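Alanine glyoxylate transaminase (Thermococcus litoralis, PDB 2ZC0) probably transfers the amino group of alanine to glyoxylate, using pyridoxal 5'-phosphate as cofactor. Local coordinates at residues P121-I126 against G172-L177; M192-R197 against G225-L230; E320-N325 against G393-A398; M338-E343 against G374-R379. One frame throughout, in Å; residues are numbered along the deposited sequence.

Interaction 1: residues P121-I126 against G172-L177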
loop_
_atom_site.group_PDB
_atom_site.type_symbol
_atom_site.label_atom_id
_atom_site.label_comp_id
_atom_site.label_asym_id
_atom_site.label_seq_id
_atom_site.Cartn_x
_atom_site.Cartn_y
_atom_site.Cartn_z
ATOM N N PRO A 121 -1.718 -1.756 -5.179
ATOM C CA PRO A 121 -2.036 -3.052 -4.573
ATOM C C PRO A 121 -3.555 -3.366 -4.588
ATOM O O PRO A 121 -4.367 -2.555 -4.142
ATOM C CB PRO A 121 -1.473 -2.903 -3.164
ATOM C CG PRO A 121 -0.236 -2.051 -3.407
ATOM C CD PRO A 121 -0.770 -0.989 -4.350
ATOM N N GLY A 122 -3.932 -4.538 -5.107
ATOM C CA GLY A 122 -5.336 -4.905 -5.164
ATOM C C GLY A 122 -5.909 -4.819 -6.571
ATOM O O GLY A 122 -6.925 -5.442 -6.891
ATOM N N ASP A 123 -5.265 -4.035 -7.425
ATOM C CA ASP A 123 -5.721 -3.898 -8.801
ATOM C C ASP A 123 -5.750 -5.273 -9.461
ATOM O O ASP A 123 -4.892 -6.120 -9.202
ATOM C CB ASP A 123 -4.766 -3.023 -9.622
ATOM C CG ASP A 123 -4.972 -1.531 -9.411
ATOM O OD1 ASP A 123 -5.903 -1.122 -8.688
ATOM O OD2 ASP A 123 -4.182 -0.761 -10.003
ATOM N N VAL A 124 -6.746 -5.495 -10.312
ATOM C CA VAL A 124 -6.844 -6.749 -11.045
ATOM C C VAL A 124 -6.208 -6.476 -12.392
ATOM O O VAL A 124 -6.470 -5.455 -13.006
ATOM C CB VAL A 124 -8.303 -7.172 -11.297
ATOM C CG1 VAL A 124 -8.358 -8.203 -12.441
ATOM C CG2 VAL A 124 -8.902 -7.751 -10.029
ATOM N N VAL A 125 -5.342 -7.366 -12.841
ATOM C CA VAL A 125 -4.750 -7.197 -14.152
ATOM C C VAL A 125 -5.092 -8.484 -14.884
ATOM O O VAL A 125 -4.893 -9.576 -14.347
ATOM C CB VAL A 125 -3.210 -6.995 -14.096
ATOM C CG1 VAL A 125 -2.592 -7.916 -13.106
ATOM C CG2 VAL A 125 -2.618 -7.241 -15.461
ATOM N N ILE A 126 -5.650 -8.364 -16.086
ATOM C CA ILE A 126 -6.020 -9.547 -16.838
ATOM C C ILE A 126 -4.908 -9.957 -17.790
ATOM O O ILE A 126 -4.239 -9.117 -18.386
ATOM C CB ILE A 126 -7.393 -9.338 -17.559
ATOM C CG1 ILE A 126 -7.537 -10.268 -18.763
ATOM C CG2 ILE A 126 -7.561 -7.906 -17.957
ATOM C CD1 ILE A 126 -6.778 -9.812 -19.998
ATOM N N GLY A 172 -18.084 -5.756 -9.079
ATOM C CA GLY A 172 -17.606 -4.480 -8.583
ATOM C C GLY A 172 -16.087 -4.418 -8.534
ATOM O O GLY A 172 -15.523 -3.603 -7.817
ATOM N N GLN A 173 -15.429 -5.284 -9.299
ATOM C CA GLN A 173 -13.975 -5.337 -9.330
ATOM C C GLN A 173 -13.381 -4.277 -10.247
ATOM O O GLN A 173 -13.905 -3.994 -11.325
ATOM C CB GLN A 173 -13.486 -6.721 -9.792
ATOM C CG GLN A 173 -13.798 -7.858 -8.827
ATOM C CD GLN A 173 -12.891 -7.871 -7.603
ATOM O OE1 GLN A 173 -11.679 -8.104 -7.710
ATOM N NE2 GLN A 173 -13.475 -7.627 -6.434
ATOM N N LYS A 174 -12.260 -3.711 -9.822
ATOM C CA LYS A 174 -11.588 -2.706 -10.619
ATOM C C LYS A 174 -10.475 -3.329 -11.442
ATOM O O LYS A 174 -9.616 -4.033 -10.918
ATOM C CB LYS A 174 -11.001 -1.626 -9.730
ATOM C CG LYS A 174 -10.051 -0.707 -10.465
ATOM C CD LYS A 174 -9.361 0.204 -9.485
ATOM C CE LYS A 174 -8.312 1.053 -10.148
ATOM N NZ LYS A 174 -7.378 1.555 -9.092
ATOM N N VAL A 175 -10.500 -3.071 -12.740
ATOM C CA VAL A 175 -9.486 -3.586 -13.636
ATOM C C VAL A 175 -9.093 -2.468 -14.585
ATOM O O VAL A 175 -9.910 -1.613 -14.922
ATOM C CB VAL A 175 -10.022 -4.781 -14.459
ATOM C CG1 VAL A 175 -11.286 -4.374 -15.213
ATOM C CG2 VAL A 175 -8.940 -5.252 -15.441
ATOM N N LYS A 176 -7.849 -2.447 -15.029
ATOM C CA LYS A 176 -7.480 -1.376 -15.943
ATOM C C LYS A 176 -6.503 -1.805 -17.010
ATOM O O LYS A 176 -6.453 -1.199 -18.079
ATOM C CB LYS A 176 -6.880 -0.194 -15.175
ATOM C CG LYS A 176 -5.385 -0.292 -14.976
ATOM C CD LYS A 176 -4.778 0.954 -14.309
ATOM C CE LYS A 176 -5.090 1.022 -12.818
ATOM N NZ LYS A 176 -4.258 2.049 -12.152
ATOM N N LEU A 177 -5.724 -2.843 -16.732
ATOM C CA LEU A 177 -4.730 -3.289 -17.695
ATOM C C LEU A 177 -4.949 -4.706 -18.174
ATOM O O LEU A 177 -5.538 -5.544 -17.483
ATOM C CB LEU A 177 -3.315 -3.212 -17.090
ATOM C CG LEU A 177 -2.840 -1.950 -16.358
ATOM C CD1 LEU A 177 -1.510 -2.241 -15.644
ATOM C CD2 LEU A 177 -2.688 -0.814 -17.346
HETATM O O HOH W 1 -4.824 1.963 -9.490
HETATM O O HOH W 2 -5.124 -3.309 -13.848
#
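D123 has CG anti to its carbonyl carbon (chi1 -80°), K174 runs out extended, and K176 bends at chi3 (75°). These torsions bring two ammonium groups to one carboxylate. The site lies near the N-terminal ends of strands 124-129 and 175-180, parallel neighbours in the large mixed sheet of the aminotransferase fold. K174 lies alongside D123. K174 NZ makes a salt bridge to D123 OD1, on its syn lone pair, at 3.1 Å. K176 crosses D123 obliquely, and K176 NZ makes a longer salt bridge to D123 OD2 at 3.5 Å. Water 1 joins all three groups: it donates to D123 OD2 and accepts from both lysines. D123 OD2 also accepts from D120 N. K176 NZ donates to L118 O and to Y6 O of the fourth subunit, so the network reaches the subunit interface. The two positive charges would probably keep D123 ionised.

V124 N donates to K174 O at 3.3 Å, nearly along the C=O axis. I126 CG2 packs on V175 CG2 at 3.9 Å. I126 N reaches L177 O at 3.1 Å in the carbonyl plane. Between these bonds, water 2 donates to V124 O at 2.7 Å and accepts from L177 N.

Interaction 2: residues M192-R197 against G225-L230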
loop_
_atom_site.group_PDB
_atom_site.type_symbol
_atom_site.label_atom_id
_atom_site.label_comp_id
_atom_site.label_asym_id
_atom_site.label_seq_id
_atom_site.Cartn_x
_atom_site.Cartn_y
_atom_site.Cartn_z
ATOM N N MET A 192 -1.614 -14.681 -31.555
ATOM C CA MET A 192 -2.928 -14.097 -31.772
ATOM C C MET A 192 -3.133 -13.764 -33.245
ATOM O O MET A 192 -2.224 -13.275 -33.915
ATOM C CB MET A 192 -3.060 -12.828 -30.934
ATOM C CG MET A 192 -4.455 -12.294 -30.828
ATOM S SD MET A 192 -4.484 -10.786 -29.844
ATOM C CE MET A 192 -4.302 -11.489 -28.225
ATOM N N SER A 193 -4.331 -14.035 -33.748
ATOM C CA SER A 193 -4.645 -13.751 -35.140
ATOM C C SER A 193 -5.015 -12.276 -35.277
ATOM O O SER A 193 -5.483 -11.652 -34.315
ATOM C CB SER A 193 -5.797 -14.643 -35.611
ATOM O OG SER A 193 -7.015 -14.316 -34.962
ATOM N N MET A 194 -4.802 -11.721 -36.466
ATOM C CA MET A 194 -5.116 -10.318 -36.713
ATOM C C MET A 194 -6.581 -10.041 -36.386
ATOM O O MET A 194 -6.929 -8.958 -35.916
ATOM C CB MET A 194 -4.827 -9.940 -38.177
ATOM C CG MET A 194 -3.352 -10.018 -38.601
ATOM S SD MET A 194 -2.231 -8.923 -37.661
ATOM C CE MET A 194 -3.071 -7.326 -37.841
ATOM N N GLU A 195 -7.437 -11.028 -36.627
ATOM C CA GLU A 195 -8.865 -10.888 -36.353
ATOM C C GLU A 195 -9.111 -10.604 -34.865
ATOM O O GLU A 195 -9.900 -9.728 -34.509
ATOM C CB GLU A 195 -9.591 -12.170 -36.789
ATOM C CG GLU A 195 -10.998 -12.354 -36.235
ATOM C CD GLU A 195 -11.609 -13.694 -36.644
ATOM O OE1 GLU A 195 -10.862 -14.702 -36.699
ATOM O OE2 GLU A 195 -12.837 -13.743 -36.900
ATOM N N ARG A 196 -8.422 -11.343 -33.999
ATOM C CA ARG A 196 -8.564 -11.181 -32.551
ATOM C C ARG A 196 -7.858 -9.933 -32.044
ATOM O O ARG A 196 -8.273 -9.324 -31.064
ATOM C CB ARG A 196 -8.025 -12.420 -31.841
ATOM C CG ARG A 196 -8.923 -13.623 -32.040
ATOM C CD ARG A 196 -8.484 -14.803 -31.211
ATOM N NE ARG A 196 -9.378 -15.940 -31.395
ATOM C CZ ARG A 196 -9.207 -17.124 -30.821
ATOM N NH1 ARG A 196 -10.073 -18.106 -31.053
ATOM N NH2 ARG A 196 -8.173 -17.325 -30.014
ATOM N N ARG A 197 -6.793 -9.557 -32.733
ATOM C CA ARG A 197 -6.029 -8.376 -32.382
ATOM C C ARG A 197 -6.911 -7.140 -32.554
ATOM O O ARG A 197 -6.853 -6.219 -31.742
ATOM C CB ARG A 197 -4.779 -8.298 -33.265
ATOM C CG ARG A 197 -3.828 -9.446 -32.986
ATOM C CD ARG A 197 -2.884 -9.716 -34.123
ATOM N NE ARG A 197 -1.557 -9.165 -33.910
ATOM C CZ ARG A 197 -0.473 -9.893 -33.659
ATOM N NH1 ARG A 197 -0.567 -11.216 -33.589
ATOM N NH2 ARG A 197 0.711 -9.290 -33.484
ATOM N N GLY A 225 1.778 -14.317 -41.940
ATOM C CA GLY A 225 1.794 -13.503 -43.146
ATOM C C GLY A 225 2.454 -12.173 -42.842
ATOM O O GLY A 225 3.669 -12.101 -42.663
ATOM N N ASP A 226 1.658 -11.115 -42.788
ATOM C CA ASP A 226 2.177 -9.792 -42.462
ATOM C C ASP A 226 1.430 -9.389 -41.193
ATOM O O ASP A 226 0.622 -8.462 -41.205
ATOM C CB ASP A 226 1.891 -8.797 -43.601
ATOM C CG ASP A 226 2.716 -7.512 -43.492
ATOM O OD1 ASP A 226 3.966 -7.600 -43.439
ATOM O OD2 ASP A 226 2.117 -6.411 -43.470
ATOM N N ILE A 227 1.677 -10.114 -40.104
ATOM C CA ILE A 227 1.007 -9.798 -38.852
ATOM C C ILE A 227 1.677 -8.569 -38.259
ATOM O O ILE A 227 2.903 -8.449 -38.265
ATOM C CB ILE A 227 1.093 -10.950 -37.816
ATOM C CG1 ILE A 227 2.527 -11.094 -37.309
ATOM C CG2 ILE A 227 0.599 -12.243 -38.438
ATOM C CD1 ILE A 227 2.629 -11.688 -35.926
ATOM N N VAL A 228 0.870 -7.648 -37.758
ATOM C CA VAL A 228 1.426 -6.446 -37.180
ATOM C C VAL A 228 1.052 -6.337 -35.708
ATOM O O VAL A 228 0.017 -6.856 -35.268
ATOM C CB VAL A 228 0.946 -5.180 -37.939
ATOM C CG1 VAL A 228 1.203 -5.347 -39.429
ATOM C CG2 VAL A 228 -0.525 -4.934 -37.678
ATOM N N PRO A 229 1.917 -5.682 -34.919
ATOM C CA PRO A 229 1.701 -5.484 -33.485
ATOM C C PRO A 229 0.421 -4.702 -33.260
ATOM O O PRO A 229 -0.021 -3.959 -34.138
ATOM C CB PRO A 229 2.923 -4.681 -33.068
ATOM C CG PRO A 229 3.987 -5.181 -33.994
ATOM C CD PRO A 229 3.271 -5.250 -35.315
ATOM N N LEU A 230 -0.180 -4.877 -32.088
ATOM C CA LEU A 230 -1.391 -4.137 -31.753
ATOM C C LEU A 230 -1.037 -2.651 -31.751
ATOM O O LEU A 230 -1.854 -1.808 -32.104
ATOM C CB LEU A 230 -1.899 -4.538 -30.375
ATOM C CG LEU A 230 -2.211 -6.010 -30.095
ATOM C CD1 LEU A 230 -2.289 -6.241 -28.592
ATOM C CD2 LEU A 230 -3.535 -6.399 -30.770
#
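R197 lies in the first turn of helix 194-207, which S193 begins as N-cap. S193 OG accepts a weak capping bond from R196 N. The helix start packs against the irregular segment 225-230, in the loop between strands 210-214 and 239-244.

R197 CB points toward that loop and touches L230 CD2 at 3.4 Å. CG is also close to this methyl. The chain then runs extended through chi2 and bends at chi3 (101°), which turns the guanidinium across the loop backbone. R197 NE meets V228 O at 3.1 Å. R197 NH2 meets the same V228 O, also at 3.1 Å. Both bonds are bent and weak, so V228 O is shared by two donors at poor angles. NH2 has a further weak bond to T183 OG1. P229 CA lies at the guanidinium edge, and I227 CD1 is near NH2. R197 NH1 turns back to its own segment and gives M192 O the shortest bond, 2.7 Å. That oxygen lies in the guanidinium plane, but NH1 sits above the carbonyl plane of M192. A leucine at R197 would remove all these donors and would probably loosen the loop from the helix start, leaving V228 O and M192 O short of partners.

M194 is the second contact. Its chain bends at chi2 and chi3 and curls against I227 and V228. M194 SD accepts a weak bond from V228 N at 3.4 Å. M194 CE presses on V228 CG2 at 3.5 Å, tighter than usual.

Interaction 3: residues E320-N325 against G393-A398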
loop_
_atom_site.group_PDB
_atom_site.type_symbol
_atom_site.label_atom_id
_atom_site.label_comp_id
_atom_site.label_asym_id
_atom_site.label_seq_id
_atom_site.Cartn_x
_atom_site.Cartn_y
_atom_site.Cartn_z
ATOM N N GLU A 320 5.967 -35.357 -33.543
ATOM C CA GLU A 320 4.915 -35.995 -34.325
ATOM C C GLU A 320 5.297 -37.424 -34.711
ATOM O O GLU A 320 4.432 -38.277 -34.912
ATOM C CB GLU A 320 4.624 -35.158 -35.574
ATOM C CG GLU A 320 3.142 -34.997 -35.877
ATOM C CD GLU A 320 2.776 -33.570 -36.275
ATOM O OE1 GLU A 320 3.515 -32.969 -37.092
ATOM O OE2 GLU A 320 1.746 -33.055 -35.779
ATOM N N ASN A 321 6.601 -37.676 -34.789
ATOM C CA ASN A 321 7.125 -38.991 -35.140
ATOM C C ASN A 321 7.156 -39.966 -33.960
ATOM O O ASN A 321 6.872 -41.152 -34.125
ATOM C CB ASN A 321 8.535 -38.844 -35.724
ATOM C CG ASN A 321 9.202 -40.179 -35.993
ATOM O OD1 ASN A 321 8.544 -41.224 -35.998
ATOM N ND2 ASN A 321 10.519 -40.153 -36.221
ATOM N N HIS A 322 7.489 -39.467 -32.772
ATOM C CA HIS A 322 7.571 -40.322 -31.593
ATOM C C HIS A 322 6.406 -40.198 -30.608
ATOM O O HIS A 322 6.207 -41.086 -29.780
ATOM C CB HIS A 322 8.902 -40.089 -30.873
ATOM C CG HIS A 322 10.101 -40.303 -31.748
ATOM N ND1 HIS A 322 11.212 -41.005 -31.330
ATOM C CD2 HIS A 322 10.360 -39.907 -33.015
ATOM C CE1 HIS A 322 12.104 -41.031 -32.306
ATOM N NE2 HIS A 322 11.612 -40.372 -33.340
ATOM N N LEU A 323 5.652 -39.101 -30.681
ATOM C CA LEU A 323 4.483 -38.914 -29.815
ATOM C C LEU A 323 3.262 -38.463 -30.626
ATOM O O LEU A 323 2.590 -37.499 -30.260
ATOM C CB LEU A 323 4.745 -37.876 -28.717
ATOM C CG LEU A 323 5.608 -38.203 -27.496
ATOM C CD1 LEU A 323 5.290 -39.603 -26.979
ATOM C CD2 LEU A 323 7.066 -38.085 -27.880
ATOM N N PRO A 324 2.950 -39.170 -31.729
ATOM C CA PRO A 324 1.806 -38.819 -32.580
ATOM C C PRO A 324 0.431 -38.795 -31.917
ATOM O O PRO A 324 -0.507 -38.209 -32.461
ATOM C CB PRO A 324 1.881 -39.855 -33.701
ATOM C CG PRO A 324 2.480 -41.042 -33.013
ATOM C CD PRO A 324 3.588 -40.408 -32.207
ATOM N N ASN A 325 0.303 -39.423 -30.753
ATOM C CA ASN A 325 -0.982 -39.443 -30.064
ATOM C C ASN A 325 -1.093 -38.393 -28.962
ATOM O O ASN A 325 -2.114 -38.317 -28.276
ATOM C CB ASN A 325 -1.259 -40.829 -29.470
ATOM C CG ASN A 325 -1.317 -41.922 -30.525
ATOM O OD1 ASN A 325 -1.860 -41.730 -31.614
ATOM N ND2 ASN A 325 -0.764 -43.085 -30.198
ATOM N N GLY A 393 16.727 -35.559 -27.159
ATOM C CA GLY A 393 15.944 -35.102 -26.022
ATOM C C GLY A 393 14.485 -35.505 -26.106
ATOM O O GLY A 393 13.911 -35.979 -25.125
ATOM N N ILE A 394 13.867 -35.311 -27.267
ATOM C CA ILE A 394 12.467 -35.690 -27.423
ATOM C C ILE A 394 12.276 -37.212 -27.384
ATOM O O ILE A 394 11.220 -37.687 -26.966
ATOM C CB ILE A 394 11.858 -35.130 -28.736
ATOM C CG1 ILE A 394 11.496 -33.656 -28.555
ATOM C CG2 ILE A 394 10.618 -35.919 -29.130
ATOM C CD1 ILE A 394 12.619 -32.727 -28.893
ATOM N N LYS A 395 13.280 -37.974 -27.820
ATOM C CA LYS A 395 13.169 -39.439 -27.789
ATOM C C LYS A 395 13.157 -39.916 -26.342
ATOM O O LYS A 395 12.307 -40.715 -25.946
ATOM C CB LYS A 395 14.329 -40.101 -28.551
ATOM C CG LYS A 395 14.156 -40.097 -30.064
ATOM C CD LYS A 395 15.415 -40.555 -30.804
ATOM C CE LYS A 395 15.275 -40.320 -32.305
ATOM N NZ LYS A 395 16.556 -40.542 -33.029
ATOM N N LYS A 396 14.107 -39.413 -25.560
ATOM C CA LYS A 396 14.209 -39.758 -24.145
ATOM C C LYS A 396 12.910 -39.364 -23.462
ATOM O O LYS A 396 12.419 -40.065 -22.577
ATOM C CB LYS A 396 15.375 -39.003 -23.497
ATOM C CG LYS A 396 16.748 -39.536 -23.855
ATOM C CD LYS A 396 17.847 -38.648 -23.296
ATOM C CE LYS A 396 19.183 -39.385 -23.227
ATOM N NZ LYS A 396 19.189 -40.420 -22.145
ATOM N N LEU A 397 12.357 -38.232 -23.883
ATOM C CA LEU A 397 11.108 -37.731 -23.322
ATOM C C LEU A 397 9.981 -38.702 -23.649
ATOM O O LEU A 397 9.116 -38.975 -22.814
ATOM C CB LEU A 397 10.809 -36.337 -23.901
ATOM C CG LEU A 397 9.464 -35.639 -23.658
ATOM C CD1 LEU A 397 8.427 -36.175 -24.620
ATOM C CD2 LEU A 397 9.017 -35.819 -22.217
ATOM N N ALA A 398 10.004 -39.218 -24.875
ATOM C CA ALA A 398 9.000 -40.169 -25.345
ATOM C C ALA A 398 9.132 -41.477 -24.570
ATOM O O ALA A 398 8.134 -42.122 -24.248
ATOM C CB ALA A 398 9.184 -40.421 -26.844
#
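This is helix-end packing: the last turn of helix 295-322 and the residue after it rest on one side of helix 389-404. H322 and L323 both direct their CB atoms at that helix, and A398 directs its methyl back at them. The two larger side chains then divide the surface.

H322 has CG anti to its carbonyl carbon (chi1 -56°). Its ring is carried out beside K395, whose chain is extended beyond CG. The two cross obliquely, the imidazole alongside the lysine chain. H322 NE2 and K395 NZ stay 5.0 Å apart and make no charged contact. H322 CB sits 4.1 Å from A398 CB. Replacing H322 with an alanine would remove the ring and would probably leave the K395 chain without its neighbour at this partly exposed margin.

L323, the first residue to leave the helix, also points at helix 389-404 and is buried. Its CD2 is the methyl that meets most. L323 CD2 reaches I394 CG2 at 4.3 Å and L397 CD1 at 4.0 Å. I394 continues this packing onto M315, A318 and L319 of helix 295-322, while L397 packs on F350 and L354 of helix 347-357. A tight methyl-to-methyl touch closes the contact, with L323 CD2 3.3 Å from A398 CB.

Interaction 4: residues M338-E343 against G374-R379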
loop_
_atom_site.group_PDB
_atom_site.type_symbol
_atom_site.label_atom_id
_atom_site.label_comp_id
_atom_site.label_asym_id
_atom_site.label_seq_id
_atom_site.Cartn_x
_atom_site.Cartn_y
_atom_site.Cartn_z
ATOM N N MET A 338 4.455 -26.118 -26.206
ATOM C CA MET A 338 3.836 -26.640 -24.999
ATOM C C MET A 338 3.355 -28.044 -25.301
ATOM O O MET A 338 2.500 -28.251 -26.165
ATOM C CB MET A 338 2.641 -25.801 -24.544
ATOM C CG MET A 338 2.093 -26.238 -23.185
ATOM S SD MET A 338 3.206 -25.746 -21.794
ATOM C CE MET A 338 2.333 -24.335 -21.189
ATOM N N PHE A 339 3.931 -28.997 -24.581
ATOM C CA PHE A 339 3.604 -30.410 -24.697
ATOM C C PHE A 339 2.629 -30.746 -23.577
ATOM O O PHE A 339 2.745 -30.227 -22.468
ATOM C CB PHE A 339 4.869 -31.244 -24.522
ATOM C CG PHE A 339 4.641 -32.723 -24.629
ATOM C CD1 PHE A 339 4.532 -33.334 -25.877
ATOM C CD2 PHE A 339 4.542 -33.508 -23.485
ATOM C CE1 PHE A 339 4.332 -34.702 -25.982
ATOM C CE2 PHE A 339 4.339 -34.883 -23.580
ATOM C CZ PHE A 339 4.234 -35.479 -24.834
ATOM N N PHE A 340 1.676 -31.621 -23.860
ATOM C CA PHE A 340 0.697 -31.999 -22.858
ATOM C C PHE A 340 0.727 -33.490 -22.563
ATOM O O PHE A 340 0.743 -34.312 -23.481
ATOM C CB PHE A 340 -0.703 -31.604 -23.326
ATOM C CG PHE A 340 -0.932 -30.122 -23.365
ATOM C CD1 PHE A 340 -1.421 -29.450 -22.248
ATOM C CD2 PHE A 340 -0.660 -29.392 -24.520
ATOM C CE1 PHE A 340 -1.636 -28.080 -22.282
ATOM C CE2 PHE A 340 -0.874 -28.017 -24.560
ATOM C CZ PHE A 340 -1.363 -27.363 -23.439
ATOM N N LEU A 341 0.760 -33.821 -21.277
ATOM C CA LEU A 341 0.734 -35.204 -20.830
ATOM C C LEU A 341 -0.754 -35.541 -20.819
ATOM O O LEU A 341 -1.585 -34.668 -21.084
ATOM C CB LEU A 341 1.305 -35.308 -19.408
ATOM C CG LEU A 341 2.798 -35.590 -19.194
ATOM C CD1 LEU A 341 3.655 -34.838 -20.187
ATOM C CD2 LEU A 341 3.166 -35.214 -17.770
ATOM N N PRO A 342 -1.116 -36.805 -20.539
ATOM C CA PRO A 342 -2.537 -37.158 -20.512
ATOM C C PRO A 342 -3.219 -36.361 -19.409
ATOM O O PRO A 342 -2.589 -36.026 -18.404
ATOM C CB PRO A 342 -2.513 -38.653 -20.215
ATOM C CG PRO A 342 -1.255 -39.095 -20.885
ATOM C CD PRO A 342 -0.283 -38.014 -20.450
ATOM N N GLU A 343 -4.494 -36.046 -19.597
ATOM C CA GLU A 343 -5.225 -35.283 -18.595
ATOM C C GLU A 343 -5.103 -35.946 -17.223
ATOM O O GLU A 343 -5.237 -37.162 -17.099
ATOM C CB GLU A 343 -6.699 -35.154 -19.001
ATOM C CG GLU A 343 -7.274 -36.408 -19.644
ATOM C CD GLU A 343 -7.655 -36.196 -21.109
ATOM O OE1 GLU A 343 -7.002 -35.363 -21.783
ATOM O OE2 GLU A 343 -8.600 -36.872 -21.589
ATOM N N GLY A 374 -3.590 -26.683 -16.259
ATOM C CA GLY A 374 -2.205 -26.881 -16.650
ATOM C C GLY A 374 -1.391 -27.930 -15.920
ATOM O O GLY A 374 -0.205 -28.086 -16.199
ATOM N N LYS A 375 -2.007 -28.651 -14.992
ATOM C CA LYS A 375 -1.296 -29.682 -14.231
ATOM C C LYS A 375 -0.454 -30.637 -15.068
ATOM O O LYS A 375 0.596 -31.108 -14.621
ATOM C CB LYS A 375 -2.277 -30.515 -13.413
ATOM C CG LYS A 375 -1.590 -31.518 -12.493
ATOM C CD LYS A 375 -2.603 -32.435 -11.817
ATOM C CE LYS A 375 -1.939 -33.370 -10.809
ATOM N NZ LYS A 375 -1.286 -32.626 -9.685
ATOM N N ASN A 376 -0.919 -30.927 -16.279
ATOM C CA ASN A 376 -0.235 -31.854 -17.171
ATOM C C ASN A 376 0.616 -31.171 -18.234
ATOM O O ASN A 376 1.131 -31.825 -19.141
ATOM C CB ASN A 376 -1.271 -32.755 -17.854
ATOM C CG ASN A 376 -2.274 -31.971 -18.700
ATOM O OD1 ASN A 376 -2.886 -31.006 -18.227
ATOM N ND2 ASN A 376 -2.451 -32.391 -19.953
ATOM N N ALA A 377 0.773 -29.858 -18.125
ATOM C CA ALA A 377 1.551 -29.126 -19.111
ATOM C C ALA A 377 3.055 -29.225 -18.899
ATOM O O ALA A 377 3.533 -29.370 -17.779
ATOM C CB ALA A 377 1.127 -27.666 -19.122
ATOM N N ILE A 378 3.798 -29.157 -19.996
ATOM C CA ILE A 378 5.252 -29.189 -19.952
ATOM C C ILE A 378 5.745 -28.272 -21.064
ATOM O O ILE A 378 5.423 -28.476 -22.237
ATOM C CB ILE A 378 5.826 -30.617 -20.184
ATOM C CG1 ILE A 378 5.842 -31.411 -18.870
ATOM C CG2 ILE A 378 7.245 -30.528 -20.729
ATOM C CD1 ILE A 378 4.493 -31.930 -18.432
ATOM N N ARG A 379 6.516 -27.252 -20.709
ATOM C CA ARG A 379 7.021 -26.346 -21.727
ATOM C C ARG A 379 8.350 -26.849 -22.266
ATOM O O ARG A 379 9.233 -27.263 -21.504
ATOM C CB ARG A 379 7.182 -24.949 -21.150
ATOM C CG ARG A 379 7.318 -23.863 -22.189
ATOM C CD ARG A 379 7.755 -22.585 -21.517
ATOM N NE ARG A 379 9.165 -22.680 -21.170
ATOM C CZ ARG A 379 9.855 -21.730 -20.549
ATOM N NH1 ARG A 379 9.259 -20.600 -20.190
ATOM N NH2 ARG A 379 11.150 -21.904 -20.326
#
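L341 O has the shortest grip, one bond across the contact from N376 ND2 at 2.7 Å. The oxygen lies in the amide plane of N376, but ND2 stands above the carbonyl plane of L341. The reverse bond, L341 N to N376 O, is nearly straight at 2.9 Å and 171°. N376 thus holds L341 by both its backbone polar atoms. For this, N376 keeps CG in the crowded position between its backbone N and carbonyl carbon (chi1 61°). N376 ND2 also lies at the edge of the F340 ring, 3.9 Å from F340 CD1, with amide and ring planes 47° apart.

N376 sits in a type I turn from G374 to A377, closed by A377 N to G374 O at 2.8 Å. Beyond it the strands pair antiparallel. F339 and I378 form a hydrogen-bonded pair, with F339 N to I378 O at 2.8 Å and I378 N returning a bond to F339 O. M338 with R379 and F340 with A377 are non-hydrogen-bonded pairs. Their side chains share one face, where M338 bends so that M338 SD lies 3.5 Å from I378 O. Past the strand end, L341 CD1 presses on I378 CD1 at 3.5 Å, a tight touch. The F339 ring meets that of Y401.

The R379 side chain comes to about 6 Å from the bound PMP. Its NH2 binds A40 O and its NH1 binds N186 OD1. R379, carried by this two-stranded antiparallel sheet and bonded to the pocket residue N186, is consistent with the substrate-carboxylate arginine of related class I aminotransferases.

How the interactions relate
Interactions 3 and 4 form one unit. Their centres lie about 14 Å apart, and 338-343 with 374-379 is nested inside the chain loop closed by 320-325 with 393-398. F339 joins them: F339 CE1 is 4.0 Å from L323 CG and F339 CZ 4.3 Å from L397 CD1. Interactions 1 and 2 do not touch, with nearest atoms about 9 Å apart, but strand 175-180 leads to helix 194-207 next in the chain. The bound PMP gives a common reference. In interaction 4 the side chain of R379 is about 6 Å from the bound PMP. The side chain of R197 is about 13 Å from the bound PMP. The side chain of V125 is about 14 Å from the bound PMP.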